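Local coordinates for metallo-beta-lactamase family protein (Staphylococcus aureus, PDB 3R2U) that probably acts as an iron-dependent hydrolase or oxygenase of the metallo-beta-lactamase superfamily, carrying rhodanese-like sequence toward its C-terminus, at residues L333-D344 with I358-P369. Numbering follows the deposited sequence.
Sequences LNYDQEINLIGD and IGYDDIAGYQLP
The hydroxyl of Y360 donates a short hydrogen bond of 2.5 Å from its OH to the backbone O of Q337, lying in the carbonyl plane on a lone pair. It ties together the lead-ins to two parallel strands, 339-342 and 363-367, which with helix 345-356 form a beta-alpha-beta crossover unit in a four-stranded parallel sheet, consistent with a rhodanese-like fold. With CG anti to the backbone N (chi1 -177°), the Y360 ring reaches toward 333-339, Q337 O at its edge. L333 CD1 sits over the centre of one ring face, 4.1 Å from the centroid, in a CH-pi contact, and I339 CD1 packs 3.5 Å from CZ. The ring also turns its edge to the face of Y335 in a T-shaped pair, the planes 81° apart. Y335 in turn donates from OH to I358 O at 2.8 Å, while helix 269-279 packs against its side chain. L333 CD2 and I358 CD1 meet tip to tip.

Beyond these rings the strands pair in parallel, flanked at the start by a weak bond from I339 N to D362 O. A364 N then gives a firmer one of 2.8 Å to I339 O. A beta bulge at A364-G365, opposite N340, shifts the pairing by one residue; it resumes from L341 N to G365 O and from Q367 N to L341 O, with G343 N to Q367 O flanking the end. I363 CD1 packs against I339 CG2 and L341 CG on the sheet face covered by helix 345-356. N340 projects from the other face, its amide held by N294 and R297. Strand 363-367 also reaches the second subunit, where D67 of that neighbour bonds the Y366 hydroxyl. At the far end, I342 CG2 rests 4.0 Å from P369 CB.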
loop_
_atom_site.group_PDB
_atom_site.type_symbol
_atom_site.label_atom_id
_atom_site.label_comp_id
_atom_site.label_asym_id
_atom_site.label_seq_id
_atom_site.Cartn_x
_atom_site.Cartn_y
_atom_site.Cartn_z
ATOM N N LEU A 333 -9.075 5.860 27.704
ATOM C CA LEU A 333 -8.187 6.900 27.196
ATOM C C LEU A 333 -8.186 8.084 28.131
ATOM O O LEU A 333 -9.237 8.580 28.489
ATOM C CB LEU A 333 -8.611 7.357 25.781
ATOM C CG LEU A 333 -7.595 8.216 25.007
ATOM C CD1 LEU A 333 -6.319 7.457 24.735
ATOM C CD2 LEU A 333 -8.178 8.702 23.701
ATOM N N ASN A 334 -7.007 8.498 28.566
ATOM C CA ASN A 334 -6.885 9.690 29.395
ATOM C C ASN A 334 -6.234 10.793 28.517
ATOM O O ASN A 334 -5.031 10.724 28.193
ATOM C CB ASN A 334 -6.060 9.377 30.637
ATOM C CG ASN A 334 -6.036 10.513 31.618
ATOM O OD1 ASN A 334 -6.166 11.681 31.250
ATOM N ND2 ASN A 334 -5.861 10.178 32.882
ATOM N N TYR A 335 -7.036 11.793 28.116
ATOM C CA TYR A 335 -6.552 12.863 27.243
ATOM C C TYR A 335 -5.469 13.739 27.847
ATOM O O TYR A 335 -4.777 14.445 27.126
ATOM C CB TYR A 335 -7.715 13.755 26.771
ATOM C CG TYR A 335 -8.582 13.115 25.715
ATOM C CD1 TYR A 335 -9.518 12.148 26.053
ATOM C CD2 TYR A 335 -8.474 13.484 24.374
ATOM C CE1 TYR A 335 -10.313 11.573 25.103
ATOM C CE2 TYR A 335 -9.293 12.921 23.415
ATOM C CZ TYR A 335 -10.204 11.956 23.791
ATOM O OH TYR A 335 -11.020 11.345 22.877
ATOM N N ASP A 336 -5.320 13.686 29.157
ATOM C CA ASP A 336 -4.343 14.501 29.865
ATOM C C ASP A 336 -2.990 13.813 30.006
ATOM O O ASP A 336 -2.075 14.369 30.635
ATOM C CB ASP A 336 -4.879 14.845 31.264
ATOM C CG ASP A 336 -6.242 15.560 31.220
ATOM O OD1 ASP A 336 -6.490 16.312 30.279
ATOM O OD2 ASP A 336 -7.056 15.393 32.144
ATOM N N GLN A 337 -2.855 12.594 29.481
ATOM C CA GLN A 337 -1.579 11.886 29.597
ATOM C C GLN A 337 -1.068 11.394 28.259
ATOM O O GLN A 337 -1.838 11.131 27.341
ATOM C CB GLN A 337 -1.721 10.661 30.511
ATOM C CG GLN A 337 -2.204 10.965 31.914
ATOM C CD GLN A 337 -2.214 9.741 32.828
ATOM O OE1 GLN A 337 -1.570 8.716 32.548
ATOM N NE2 GLN A 337 -2.910 9.865 33.956
ATOM N N GLU A 338 0.238 11.270 28.174
ATOM C CA GLU A 338 0.885 10.651 27.032
ATOM C C GLU A 338 0.765 9.142 27.252
ATOM O O GLU A 338 0.889 8.651 28.374
ATOM C CB GLU A 338 2.356 11.054 26.942
ATOM C CG GLU A 338 2.586 12.567 26.876
ATOM C CD GLU A 338 4.070 12.925 26.657
ATOM O OE1 GLU A 338 4.608 13.743 27.435
ATOM O OE2 GLU A 338 4.700 12.376 25.724
ATOM N N ILE A 339 0.555 8.410 26.170
ATOM C CA ILE A 339 0.293 6.981 26.232
ATOM C C ILE A 339 1.214 6.173 25.334
ATOM O O ILE A 339 1.640 6.664 24.296
ATOM C CB ILE A 339 -1.181 6.796 25.793
ATOM C CG1 ILE A 339 -2.088 7.356 26.885
ATOM C CG2 ILE A 339 -1.512 5.364 25.439
ATOM C CD1 ILE A 339 -3.509 7.625 26.456
ATOM N N ASN A 340 1.572 4.961 25.765
ATOM C CA ASN A 340 2.325 4.027 24.923
ATOM C C ASN A 340 1.386 2.971 24.342
ATOM O O ASN A 340 0.364 2.628 24.944
ATOM C CB ASN A 340 3.396 3.277 25.710
ATOM C CG ASN A 340 4.584 4.134 26.087
ATOM O OD1 ASN A 340 4.824 5.189 25.518
ATOM N ND2 ASN A 340 5.359 3.650 27.026
ATOM N N LEU A 341 1.754 2.453 23.179
ATOM C CA LEU A 341 1.036 1.391 22.543
ATOM C C LEU A 341 1.961 0.196 22.374
ATOM O O LEU A 341 3.172 0.359 22.215
ATOM C CB LEU A 341 0.524 1.828 21.173
ATOM C CG LEU A 341 -0.442 2.981 21.148
ATOM C CD1 LEU A 341 -0.818 3.343 19.686
ATOM C CD2 LEU A 341 -1.691 2.644 22.039
ATOM N N ILE A 342 1.387 -1.004 22.449
ATOM C CA ILE A 342 2.128 -2.235 22.245
ATOM C C ILE A 342 1.664 -2.870 20.940
ATOM O O ILE A 342 0.466 -3.111 20.713
ATOM C CB ILE A 342 1.988 -3.217 23.421
ATOM C CG1 ILE A 342 2.694 -2.642 24.657
ATOM C CG2 ILE A 342 2.600 -4.606 23.039
ATOM C CD1 ILE A 342 2.589 -3.463 25.849
ATOM N N GLY A 343 2.615 -3.113 20.058
ATOM C CA GLY A 343 2.329 -3.745 18.769
ATOM C C GLY A 343 3.480 -3.518 17.820
ATOM O O GLY A 343 4.476 -2.889 18.184
ATOM N N ASP A 344 3.359 -4.035 16.600
ATOM C CA ASP A 344 4.392 -3.800 15.594
ATOM C C ASP A 344 4.224 -2.381 15.027
ATOM O O ASP A 344 3.141 -1.793 15.094
ATOM C CB ASP A 344 4.357 -4.883 14.501
ATOM C CG ASP A 344 3.086 -4.846 13.676
ATOM O OD1 ASP A 344 2.228 -5.723 13.893
ATOM O OD2 ASP A 344 2.921 -3.917 12.850
ATOM N N ILE A 358 -10.316 10.829 17.211
ATOM C CA ILE A 358 -11.073 11.226 18.410
ATOM C C ILE A 358 -10.304 12.303 19.179
ATOM O O ILE A 358 -10.472 12.489 20.382
ATOM C CB ILE A 358 -11.524 10.039 19.315
ATOM C CG1 ILE A 358 -10.346 9.219 19.826
ATOM C CG2 ILE A 358 -12.481 9.139 18.564
ATOM C CD1 ILE A 358 -10.747 8.289 20.979
ATOM N N GLY A 359 -9.463 13.041 18.462
ATOM C CA GLY A 359 -8.763 14.185 19.038
ATOM C C GLY A 359 -7.645 13.944 20.020
ATOM O O GLY A 359 -7.372 14.809 20.891
ATOM N N TYR A 360 -6.984 12.797 19.905
ATOM C CA TYR A 360 -5.862 12.453 20.790
ATOM C C TYR A 360 -4.593 12.376 19.945
ATOM O O TYR A 360 -4.481 11.509 19.071
ATOM C CB TYR A 360 -6.114 11.133 21.536
ATOM C CG TYR A 360 -5.001 10.812 22.494
ATOM C CD1 TYR A 360 -4.954 11.398 23.776
ATOM C CD2 TYR A 360 -3.964 9.977 22.118
ATOM C CE1 TYR A 360 -3.914 11.119 24.642
ATOM C CE2 TYR A 360 -2.925 9.698 22.975
ATOM C CZ TYR A 360 -2.891 10.280 24.228
ATOM O OH TYR A 360 -1.850 9.994 25.075
ATOM N N ASP A 361 -3.640 13.277 20.208
ATOM C CA ASP A 361 -2.405 13.377 19.409
ATOM C C ASP A 361 -1.157 13.080 20.237
ATOM O O ASP A 361 -0.052 13.391 19.808
ATOM C CB ASP A 361 -2.249 14.828 18.868
ATOM C CG ASP A 361 -3.299 15.205 17.825
ATOM O OD1 ASP A 361 -3.946 14.319 17.212
ATOM O OD2 ASP A 361 -3.458 16.414 17.599
ATOM N N ASP A 362 -1.319 12.472 21.403
ATOM C CA ASP A 362 -0.206 12.347 22.349
ATOM C C ASP A 362 0.393 10.948 22.589
ATOM O O ASP A 362 0.956 10.697 23.656
ATOM C CB ASP A 362 -0.621 12.988 23.674
ATOM C CG ASP A 362 -0.822 14.495 23.554
ATOM O OD1 ASP A 362 -0.280 15.094 22.621
ATOM O OD2 ASP A 362 -1.523 15.088 24.399
ATOM N N ILE A 363 0.314 10.066 21.600
ATOM C CA ILE A 363 0.972 8.757 21.713
ATOM C C ILE A 363 2.456 9.082 21.785
ATOM O O ILE A 363 2.990 9.807 20.938
ATOM C CB ILE A 363 0.683 7.846 20.539
ATOM C CG1 ILE A 363 -0.798 7.482 20.522
ATOM C CG2 ILE A 363 1.510 6.556 20.614
ATOM C CD1 ILE A 363 -1.281 6.733 21.763
ATOM N N ALA A 364 3.104 8.582 22.820
ATOM C CA ALA A 364 4.512 8.875 23.062
ATOM C C ALA A 364 5.481 7.886 22.435
ATOM O O ALA A 364 6.634 8.215 22.202
ATOM C CB ALA A 364 4.770 8.984 24.562
ATOM N N GLY A 365 5.022 6.687 22.143
ATOM C CA GLY A 365 5.905 5.689 21.556
ATOM C C GLY A 365 5.305 4.318 21.674
ATOM O O GLY A 365 4.171 4.186 22.085
ATOM N N TYR A 366 6.050 3.296 21.266
ATOM C CA TYR A 366 5.539 1.948 21.306
ATOM C C TYR A 366 6.599 0.959 21.775
ATOM O O TYR A 366 7.786 1.275 21.824
ATOM C CB TYR A 366 5.009 1.520 19.933
ATOM C CG TYR A 366 6.081 1.191 18.893
ATOM C CD1 TYR A 366 6.620 2.177 18.089
ATOM C CD2 TYR A 366 6.535 -0.114 18.717
ATOM C CE1 TYR A 366 7.611 1.889 17.153
ATOM C CE2 TYR A 366 7.520 -0.415 17.780
ATOM C CZ TYR A 366 8.059 0.602 17.013
ATOM O OH TYR A 366 9.016 0.324 16.091
ATOM N N GLN A 367 6.130 -0.211 22.196
ATOM C CA GLN A 367 6.994 -1.329 22.530
ATOM C C GLN A 367 6.461 -2.535 21.768
ATOM O O GLN A 367 5.252 -2.679 21.571
ATOM C CB GLN A 367 7.049 -1.643 24.020
ATOM C CG GLN A 367 7.770 -0.609 24.898
ATOM C CD GLN A 367 6.833 0.291 25.670
ATOM O OE1 GLN A 367 7.083 1.497 25.831
ATOM N NE2 GLN A 367 5.757 -0.286 26.174
ATOM N N LEU A 368 7.352 -3.383 21.299
ATOM C CA LEU A 368 6.920 -4.599 20.616
ATOM C C LEU A 368 6.355 -5.550 21.674
ATOM O O LEU A 368 6.735 -5.469 22.838
ATOM C CB LEU A 368 8.096 -5.286 19.922
ATOM C CG LEU A 368 8.797 -4.510 18.815
ATOM C CD1 LEU A 368 10.159 -5.221 18.470
ATOM C CD2 LEU A 368 7.886 -4.380 17.629
ATOM N N PRO A 369 5.419 -6.411 21.278
ATOM C CA PRO A 369 4.881 -7.396 22.197
ATOM C C PRO A 369 5.971 -8.394 22.589
ATOM O O PRO A 369 6.835 -8.684 21.781
ATOM C CB PRO A 369 3.792 -8.102 21.386
ATOM C CG PRO A 369 3.965 -7.667 19.961
ATOM C CD PRO A 369 4.771 -6.430 19.951
HETATM O O HOH W 1 3.184 12.634 23.604
#